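PDB 4GAM: methane monooxygenase regulatory protein B from Methylococcus capsulatus, which probably regulates soluble methane monooxygenase by binding its hydroxylase component, as is characteristic of the MmoB/DmpM family of effector proteins. Local coordinates for residues N101-R115 with T118-M130. Sequence-based numbering, arbitrary orientation.
Sequences NVYDFLVDVSSTIGR and TLGNKFTITSELM
The Arg115 guanidinium has Thr126 O over the centre of one face, 4.1 Å above the plane, and Leu129 N at its edge. The Phe123 ring has Thr118 CG2 at its edge and meets Phe105 obliquely, with the planes at 52°. Both residues belong to the smaller, three-stranded antiparallel sheet of this MmoB/DmpM family protein, where strand 122-126 runs between 84-88 and 115-118. Strands 115-118 and 122-126 form a beta hairpin, with Arg115 and Thr126 a hydrogen-bonded pair at its open end: Arg115 N gives to Thr126 O at 2.8 Å, and Thr126 N gives a second bond to Arg115 O. The arginine chain bends at chi2 (-70°) and chi3 (109°). This brings NH1 to Ser127 O at 2.9 Å, a weak bond. Leu129 CD2 packs against the same nitrogen. With an alanine here, Ser127 O would probably lose this donor and Leu129 CD2 the group it packs on. Ser127 O also accepts from a basic side chain of another protein's chain. Thr112 CG2 and Ile125 CD1 meet tip to tip, 3.6 Å apart. Further along, Phe123 CD1 touches Leu106 CD1. Val102 lies over the turn before strand 122-126, its CG1 3.5 Å from Asn121 C and its CG2 3.4 Å from Gly120 O.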
ATOM      1  N   ASN D 101      -6.147   5.407 -14.677  1.00 66.29           N
ATOM      2  CA  ASN D 101      -5.613   5.479 -16.028  1.00 68.98           C
ATOM      3  C   ASN D 101      -5.341   4.089 -16.570  1.00 58.71           C
ATOM      4  O   ASN D 101      -5.921   3.120 -16.093  1.00 57.96           O
ATOM      5  CB  ASN D 101      -4.347   6.339 -16.091  1.00 72.43           C
ATOM      6  CG  ASN D 101      -3.367   6.048 -14.970  1.00 71.03           C
ATOM      7  OD1 ASN D 101      -3.465   5.043 -14.279  1.00 67.87           O
ATOM      8  ND2 ASN D 101      -2.406   6.945 -14.790  1.00 25.44           N
ATOM      9  N   VAL D 102      -4.471   3.983 -17.570  1.00 46.57           N
ATOM     10  CA  VAL D 102      -4.091   2.669 -18.082  1.00 38.94           C
ATOM     11  C   VAL D 102      -3.086   2.013 -17.144  1.00 34.10           C
ATOM     12  O   VAL D 102      -3.063   0.791 -16.991  1.00 32.63           O
ATOM     13  CB  VAL D 102      -3.483   2.749 -19.495  1.00 40.88           C
ATOM     14  CG1 VAL D 102      -4.568   2.697 -20.559  1.00 42.88           C
ATOM     15  CG2 VAL D 102      -2.638   3.998 -19.640  1.00 40.74           C
ATOM     16  N   TYR D 103      -2.260   2.843 -16.519  1.00 29.93           N
ATOM     17  CA  TYR D 103      -1.219   2.360 -15.627  1.00 33.69           C
ATOM     18  C   TYR D 103      -1.814   1.871 -14.311  1.00 32.93           C
ATOM     19  O   TYR D 103      -1.267   0.975 -13.673  1.00 31.87           O
ATOM     20  CB  TYR D 103      -0.172   3.449 -15.392  1.00 32.84           C
ATOM     21  CG  TYR D 103       0.337   4.071 -16.675  1.00 39.71           C
ATOM     22  CD1 TYR D 103       1.254   3.405 -17.478  1.00 41.85           C
ATOM     23  CD2 TYR D 103      -0.102   5.324 -17.084  1.00 52.79           C
ATOM     24  CE1 TYR D 103       1.720   3.971 -18.652  1.00 54.22           C
ATOM     25  CE2 TYR D 103       0.357   5.898 -18.256  1.00 58.83           C
ATOM     26  CZ  TYR D 103       1.268   5.218 -19.036  1.00 65.05           C
ATOM     27  OH  TYR D 103       1.727   5.786 -20.202  1.00 73.63           O
ATOM     28  N   ASP D 104      -2.937   2.457 -13.905  1.00 39.39           N
ATOM     29  CA  ASP D 104      -3.664   1.943 -12.752  1.00 46.32           C
ATOM     30  C   ASP D 104      -4.322   0.626 -13.125  1.00 42.27           C
ATOM     31  O   ASP D 104      -4.465  -0.265 -12.291  1.00 41.16           O
ATOM     32  CB  ASP D 104      -4.716   2.942 -12.253  1.00 47.98           C
ATOM     33  CG  ASP D 104      -4.151   3.940 -11.253  1.00 50.03           C
ATOM     34  OD1 ASP D 104      -3.671   3.509 -10.182  1.00 53.07           O
ATOM     35  OD2 ASP D 104      -4.196   5.156 -11.527  1.00 44.06           O
ATOM     36  N   PHE D 105      -4.717   0.519 -14.392  1.00 42.66           N
ATOM     37  CA  PHE D 105      -5.333  -0.691 -14.933  1.00 45.65           C
ATOM     38  C   PHE D 105      -4.287  -1.771 -15.228  1.00 50.10           C
ATOM     39  O   PHE D 105      -4.559  -2.970 -15.127  1.00 40.43           O
ATOM     40  CB  PHE D 105      -6.126  -0.342 -16.198  1.00 39.17           C
ATOM     41  CG  PHE D 105      -6.634  -1.539 -16.955  1.00 45.90           C
ATOM     42  CD1 PHE D 105      -7.775  -2.209 -16.543  1.00 49.75           C
ATOM     43  CD2 PHE D 105      -5.980  -1.980 -18.097  1.00 46.60           C
ATOM     44  CE1 PHE D 105      -8.246  -3.305 -17.247  1.00 54.33           C
ATOM     45  CE2 PHE D 105      -6.445  -3.073 -18.804  1.00 48.17           C
ATOM     46  CZ  PHE D 105      -7.580  -3.737 -18.380  1.00 53.71           C
ATOM     47  N   LEU D 106      -3.085  -1.330 -15.578  1.00 53.49           N
ATOM     48  CA  LEU D 106      -1.981  -2.232 -15.883  1.00 44.75           C
ATOM     49  C   LEU D 106      -1.447  -2.955 -14.643  1.00 45.95           C
ATOM     50  O   LEU D 106      -0.516  -3.755 -14.736  1.00 49.92           O
ATOM     51  CB  LEU D 106      -0.855  -1.460 -16.576  1.00 44.52           C
ATOM     52  CG  LEU D 106      -0.699  -1.592 -18.094  1.00 45.33           C
ATOM     53  CD1 LEU D 106      -2.043  -1.762 -18.769  1.00 48.52           C
ATOM     54  CD2 LEU D 106       0.020  -0.381 -18.668  1.00 23.92           C
ATOM     55  N   VAL D 107      -2.032  -2.663 -13.486  1.00 47.01           N
ATOM     56  CA  VAL D 107      -1.670  -3.341 -12.249  1.00 49.60           C
ATOM     57  C   VAL D 107      -2.118  -4.800 -12.294  1.00 51.98           C
ATOM     58  O   VAL D 107      -1.418  -5.696 -11.812  1.00 49.80           O
ATOM     59  CB  VAL D 107      -2.307  -2.644 -11.030  1.00 51.68           C
ATOM     60  CG1 VAL D 107      -2.055  -3.439  -9.752  1.00 22.71           C
ATOM     61  CG2 VAL D 107      -1.776  -1.224 -10.899  1.00 47.63           C
ATOM     62  N   ASP D 108      -3.278  -5.035 -12.897  1.00 51.14           N
ATOM     63  CA  ASP D 108      -3.895  -6.355 -12.857  1.00 49.32           C
ATOM     64  C   ASP D 108      -4.068  -7.035 -14.221  1.00 47.00           C
ATOM     65  O   ASP D 108      -4.735  -8.066 -14.318  1.00 42.68           O
ATOM     66  CB  ASP D 108      -5.234  -6.290 -12.117  1.00 38.17           C
ATOM     67  CG  ASP D 108      -5.073  -5.973 -10.642  1.00 31.47           C
ATOM     68  OD1 ASP D 108      -4.235  -6.621  -9.975  1.00 31.17           O
ATOM     69  OD2 ASP D 108      -5.782  -5.070 -10.151  1.00 32.92           O
ATOM     70  N   VAL D 109      -3.482  -6.472 -15.273  1.00 45.82           N
ATOM     71  CA  VAL D 109      -3.410  -7.210 -16.533  1.00 49.50           C
ATOM     72  C   VAL D 109      -2.161  -8.086 -16.524  1.00 49.49           C
ATOM     73  O   VAL D 109      -1.043  -7.611 -16.726  1.00 43.62           O
ATOM     74  CB  VAL D 109      -3.466  -6.299 -17.790  1.00 44.67           C
ATOM     75  CG1 VAL D 109      -2.514  -5.139 -17.666  1.00 59.39           C
ATOM     76  CG2 VAL D 109      -3.176  -7.108 -19.050  1.00 32.66           C
ATOM     77  N   SER D 110      -2.358  -9.373 -16.266  1.00 54.15           N
ATOM     78  CA  SER D 110      -1.227 -10.265 -16.038  1.00 50.87           C
ATOM     79  C   SER D 110      -0.485 -10.677 -17.301  1.00 47.10           C
ATOM     80  O   SER D 110       0.738 -10.649 -17.328  1.00 42.46           O
ATOM     81  CB  SER D 110      -1.635 -11.479 -15.204  1.00 43.98           C
ATOM     82  OG  SER D 110      -1.607 -11.155 -13.823  1.00 41.10           O
ATOM     83  N   SER D 111      -1.203 -11.052 -18.352  1.00 44.98           N
ATOM     84  CA  SER D 111      -0.511 -11.394 -19.586  1.00 47.56           C
ATOM     85  C   SER D 111      -1.286 -11.149 -20.873  1.00 47.84           C
ATOM     86  O   SER D 111      -2.472 -10.815 -20.871  1.00 23.62           O
ATOM     87  CB  SER D 111       0.012 -12.833 -19.548  1.00 55.85           C
ATOM     88  OG  SER D 111       1.056 -13.010 -20.493  1.00 54.75           O
ATOM     89  N   THR D 112      -0.581 -11.340 -21.978  1.00 53.09           N
ATOM     90  CA  THR D 112      -1.083 -10.991 -23.289  1.00 57.64           C
ATOM     91  C   THR D 112      -0.537 -11.978 -24.308  1.00 59.02           C
ATOM     92  O   THR D 112       0.619 -12.383 -24.231  1.00 64.06           O
ATOM     93  CB  THR D 112      -0.639  -9.559 -23.658  1.00 66.47           C
ATOM     94  OG1 THR D 112      -1.527  -8.612 -23.051  1.00 66.69           O
ATOM     95  CG2 THR D 112      -0.634  -9.350 -25.162  1.00 72.83           C
ATOM     96  N   ILE D 113      -1.382 -12.402 -25.239  1.00 57.46           N
ATOM     97  CA  ILE D 113      -0.899 -13.097 -26.421  1.00 54.39           C
ATOM     98  C   ILE D 113      -1.457 -12.362 -27.636  1.00 49.11           C
ATOM     99  O   ILE D 113      -2.638 -12.478 -27.966  1.00 54.60           O
ATOM    100  CB  ILE D 113      -1.284 -14.589 -26.431  1.00 52.48           C
ATOM    101  CG1 ILE D 113      -0.967 -15.234 -25.079  1.00 42.59           C
ATOM    102  CG2 ILE D 113      -0.540 -15.321 -27.527  1.00 26.63           C
ATOM    103  CD1 ILE D 113      -1.246 -16.718 -25.035  1.00 37.73           C
ATOM    104  N   GLY D 114      -0.588 -11.591 -28.279  1.00 43.24           N
ATOM    105  CA  GLY D 114      -0.978 -10.638 -29.302  1.00 45.28           C
ATOM    106  C   GLY D 114      -0.186  -9.370 -29.045  1.00 44.51           C
ATOM    107  O   GLY D 114       0.628  -9.337 -28.121  1.00 38.06           O
ATOM    108  N   ARG D 115      -0.404  -8.328 -29.840  1.00 46.91           N
ATOM    109  CA  ARG D 115       0.320  -7.078 -29.615  1.00 49.74           C
ATOM    110  C   ARG D 115      -0.483  -6.153 -28.715  1.00 55.07           C
ATOM    111  O   ARG D 115      -1.659  -5.894 -28.967  1.00 53.82           O
ATOM    112  CB  ARG D 115       0.645  -6.358 -30.925  1.00 44.51           C
ATOM    113  CG  ARG D 115       0.599  -7.223 -32.163  1.00 52.19           C
ATOM    114  CD  ARG D 115       1.735  -8.231 -32.225  1.00 54.64           C
ATOM    115  NE  ARG D 115       1.269  -9.600 -32.004  1.00 50.33           N
ATOM    116  CZ  ARG D 115       0.536 -10.294 -32.871  1.00 40.69           C
ATOM    117  NH1 ARG D 115       0.165  -9.752 -34.023  1.00 41.93           N
ATOM    118  NH2 ARG D 115       0.168 -11.534 -32.583  1.00 38.29           N
ATOM    119  N   THR D 118      -0.726   1.164 -25.478  1.00 58.52           N
ATOM    120  CA  THR D 118      -1.640   2.154 -24.913  1.00 58.68           C
ATOM    121  C   THR D 118      -1.636   3.452 -25.712  1.00 66.79           C
ATOM    122  O   THR D 118      -0.586   4.064 -25.920  1.00 64.33           O
ATOM    123  CB  THR D 118      -1.306   2.475 -23.442  1.00 55.24           C
ATOM    124  OG1 THR D 118      -0.031   3.126 -23.362  1.00 49.36           O
ATOM    125  CG2 THR D 118      -1.279   1.207 -22.610  1.00 61.60           C
ATOM    126  N   LEU D 119      -2.816   3.863 -26.162  1.00 74.61           N
ATOM    127  CA  LEU D 119      -2.977   5.134 -26.854  1.00 81.32           C
ATOM    128  C   LEU D 119      -3.632   6.136 -25.912  1.00 68.88           C
ATOM    129  O   LEU D 119      -4.849   6.323 -25.936  1.00 64.37           O
ATOM    130  CB  LEU D 119      -3.824   4.960 -28.116  1.00 95.39           C
ATOM    131  CG  LEU D 119      -3.138   5.271 -29.450  1.00103.28           C
ATOM    132  CD1 LEU D 119      -1.936   4.360 -29.671  1.00101.86           C
ATOM    133  CD2 LEU D 119      -4.126   5.155 -30.601  1.00107.78           C
ATOM    134  N   GLY D 120      -2.817   6.776 -25.080  1.00 62.04           N
ATOM    135  CA  GLY D 120      -3.329   7.645 -24.038  1.00 57.35           C
ATOM    136  C   GLY D 120      -3.826   6.805 -22.878  1.00 50.51           C
ATOM    137  O   GLY D 120      -3.063   6.038 -22.291  1.00 41.47           O
ATOM    138  N   ASN D 121      -5.106   6.944 -22.550  1.00 55.26           N
ATOM    139  CA  ASN D 121      -5.727   6.112 -21.521  1.00 55.50           C
ATOM    140  C   ASN D 121      -6.628   5.032 -22.125  1.00 52.95           C
ATOM    141  O   ASN D 121      -7.652   4.662 -21.548  1.00 37.63           O
ATOM    142  CB  ASN D 121      -6.515   6.969 -20.527  1.00 47.12           C
ATOM    143  CG  ASN D 121      -5.617   7.820 -19.652  1.00 49.18           C
ATOM    144  OD1 ASN D 121      -4.477   8.119 -20.013  1.00 54.63           O
ATOM    145  ND2 ASN D 121      -6.128   8.213 -18.489  1.00 44.01           N
ATOM    146  N   LYS D 122      -6.233   4.529 -23.289  1.00 27.15           N
ATOM    147  CA  LYS D 122      -7.013   3.520 -23.993  1.00 32.12           C
ATOM    148  C   LYS D 122      -6.137   2.323 -24.341  1.00 35.65           C
ATOM    149  O   LYS D 122      -5.377   2.356 -25.311  1.00 43.23           O
ATOM    150  CB  LYS D 122      -7.632   4.120 -25.258  1.00 35.81           C
ATOM    151  CG  LYS D 122      -9.118   3.835 -25.422  1.00 43.32           C
ATOM    152  CD  LYS D 122      -9.872   5.056 -25.946  1.00 48.02           C
ATOM    153  CE  LYS D 122     -11.364   4.768 -26.091  1.00 53.73           C
ATOM    154  NZ  LYS D 122     -12.145   5.965 -26.520  1.00 48.88           N
ATOM    155  N   PHE D 123      -6.244   1.268 -23.538  1.00 32.55           N
ATOM    156  CA  PHE D 123      -5.448   0.061 -23.738  1.00 35.12           C
ATOM    157  C   PHE D 123      -6.093  -0.885 -24.750  1.00 38.06           C
ATOM    158  O   PHE D 123      -7.254  -1.261 -24.614  1.00 38.94           O
ATOM    159  CB  PHE D 123      -5.230  -0.658 -22.404  1.00 26.16           C
ATOM    160  CG  PHE D 123      -4.536  -1.985 -22.533  1.00 37.28           C
ATOM    161  CD1 PHE D 123      -3.153  -2.059 -22.554  1.00 45.40           C
ATOM    162  CD2 PHE D 123      -5.268  -3.163 -22.621  1.00 40.32           C
ATOM    163  CE1 PHE D 123      -2.512  -3.283 -22.669  1.00 47.64           C
ATOM    164  CE2 PHE D 123      -4.633  -4.389 -22.738  1.00 38.81           C
ATOM    165  CZ  PHE D 123      -3.253  -4.449 -22.760  1.00 40.77           C
ATOM    166  N   THR D 124      -5.327  -1.274 -25.763  1.00 25.96           N
ATOM    167  CA  THR D 124      -5.831  -2.180 -26.784  1.00 47.16           C
ATOM    168  C   THR D 124      -4.850  -3.314 -27.075  1.00 53.74           C
ATOM    169  O   THR D 124      -3.637  -3.103 -27.142  1.00 51.89           O
ATOM    170  CB  THR D 124      -6.186  -1.427 -28.089  1.00 43.33           C
ATOM    171  OG1 THR D 124      -5.965  -2.280 -29.220  1.00 37.15           O
ATOM    172  CG2 THR D 124      -5.336  -0.175 -28.234  1.00 47.32           C
ATOM    173  N   ILE D 125      -5.388  -4.520 -27.224  1.00 57.09           N
ATOM    174  CA  ILE D 125      -4.600  -5.692 -27.595  1.00 56.38           C
ATOM    175  C   ILE D 125      -5.154  -6.298 -28.885  1.00 52.15           C
ATOM    176  O   ILE D 125      -6.354  -6.548 -28.993  1.00 60.56           O
ATOM    177  CB  ILE D 125      -4.575  -6.745 -26.463  1.00 51.69           C
ATOM    178  CG1 ILE D 125      -3.980  -8.060 -26.967  1.00 43.03           C
ATOM    179  CG2 ILE D 125      -5.969  -6.962 -25.884  1.00 25.09           C
ATOM    180  CD1 ILE D 125      -4.130  -9.205 -25.995  1.00 46.59           C
ATOM    181  N   THR D 126      -4.286  -6.522 -29.866  1.00 40.48           N
ATOM    182  CA  THR D 126      -4.744  -6.920 -31.194  1.00 38.72           C
ATOM    183  C   THR D 126      -3.898  -8.021 -31.836  1.00 47.41           C
ATOM    184  O   THR D 126      -2.774  -8.295 -31.408  1.00 41.61           O
ATOM    185  CB  THR D 126      -4.816  -5.703 -32.142  1.00 37.60           C
ATOM    186  OG1 THR D 126      -4.899  -6.146 -33.502  1.00 38.10           O
ATOM    187  CG2 THR D 126      -3.584  -4.842 -31.974  1.00 39.60           C
ATOM    188  N   SER D 127      -4.460  -8.648 -32.864  1.00 57.30           N
ATOM    189  CA  SER D 127      -3.790  -9.727 -33.576  1.00 54.50           C
ATOM    190  C   SER D 127      -3.085  -9.182 -34.813  1.00 55.38           C
ATOM    191  O   SER D 127      -2.369  -9.909 -35.508  1.00 53.05           O
ATOM    192  CB  SER D 127      -4.800 -10.808 -33.970  1.00 53.73           C
ATOM    193  OG  SER D 127      -4.149 -12.024 -34.292  1.00 58.36           O
ATOM    194  N   GLU D 128      -3.292  -7.895 -35.081  1.00 57.08           N
ATOM    195  CA  GLU D 128      -2.653  -7.239 -36.214  1.00 65.64           C
ATOM    196  C   GLU D 128      -1.168  -7.036 -35.940  1.00 65.44           C
ATOM    197  O   GLU D 128      -0.783  -6.610 -34.850  1.00 60.57           O
ATOM    198  CB  GLU D 128      -3.314  -5.888 -36.508  1.00 69.31           C
ATOM    199  CG  GLU D 128      -3.164  -5.433 -37.958  1.00 79.68           C
ATOM    200  CD  GLU D 128      -2.835  -3.953 -38.094  1.00 78.98           C
ATOM    201  OE1 GLU D 128      -3.430  -3.130 -37.366  1.00 75.87           O
ATOM    202  OE2 GLU D 128      -1.973  -3.616 -38.935  1.00 71.91           O
ATOM    203  N   LEU D 129      -0.339  -7.341 -36.933  1.00 61.95           N
ATOM    204  CA  LEU D 129       1.104  -7.158 -36.809  1.00 62.29           C
ATOM    205  C   LEU D 129       1.504  -5.717 -37.111  1.00 69.58           C
ATOM    206  O   LEU D 129       1.653  -5.329 -38.270  1.00 74.43           O
ATOM    207  CB  LEU D 129       1.850  -8.130 -37.724  1.00 63.40           C
ATOM    208  CG  LEU D 129       1.788  -9.605 -37.319  1.00 52.24           C
ATOM    209  CD1 LEU D 129       2.234 -10.482 -38.471  1.00 42.04           C
ATOM    210  CD2 LEU D 129       2.641  -9.862 -36.084  1.00 45.17           C
ATOM    211  N   MET D 130       1.689  -4.936 -36.050  1.00 71.78           N
ATOM    212  CA  MET D 130       1.908  -3.494 -36.161  1.00 66.57           C
ATOM    213  C   MET D 130       3.277  -3.123 -36.738  1.00 66.48           C
ATOM    214  O   MET D 130       4.305  -3.281 -36.078  1.00 68.41           O
ATOM    215  CB  MET D 130       1.709  -2.818 -34.797  1.00 54.47           C
ATOM    216  CG  MET D 130       0.314  -2.989 -34.207  1.00 42.67           C
ATOM    217  SD  MET D 130      -0.970  -2.531 -35.384  1.00 97.72           S
ATOM    218  CE  MET D 130      -2.407  -2.448 -34.322  1.00 69.48           C
TER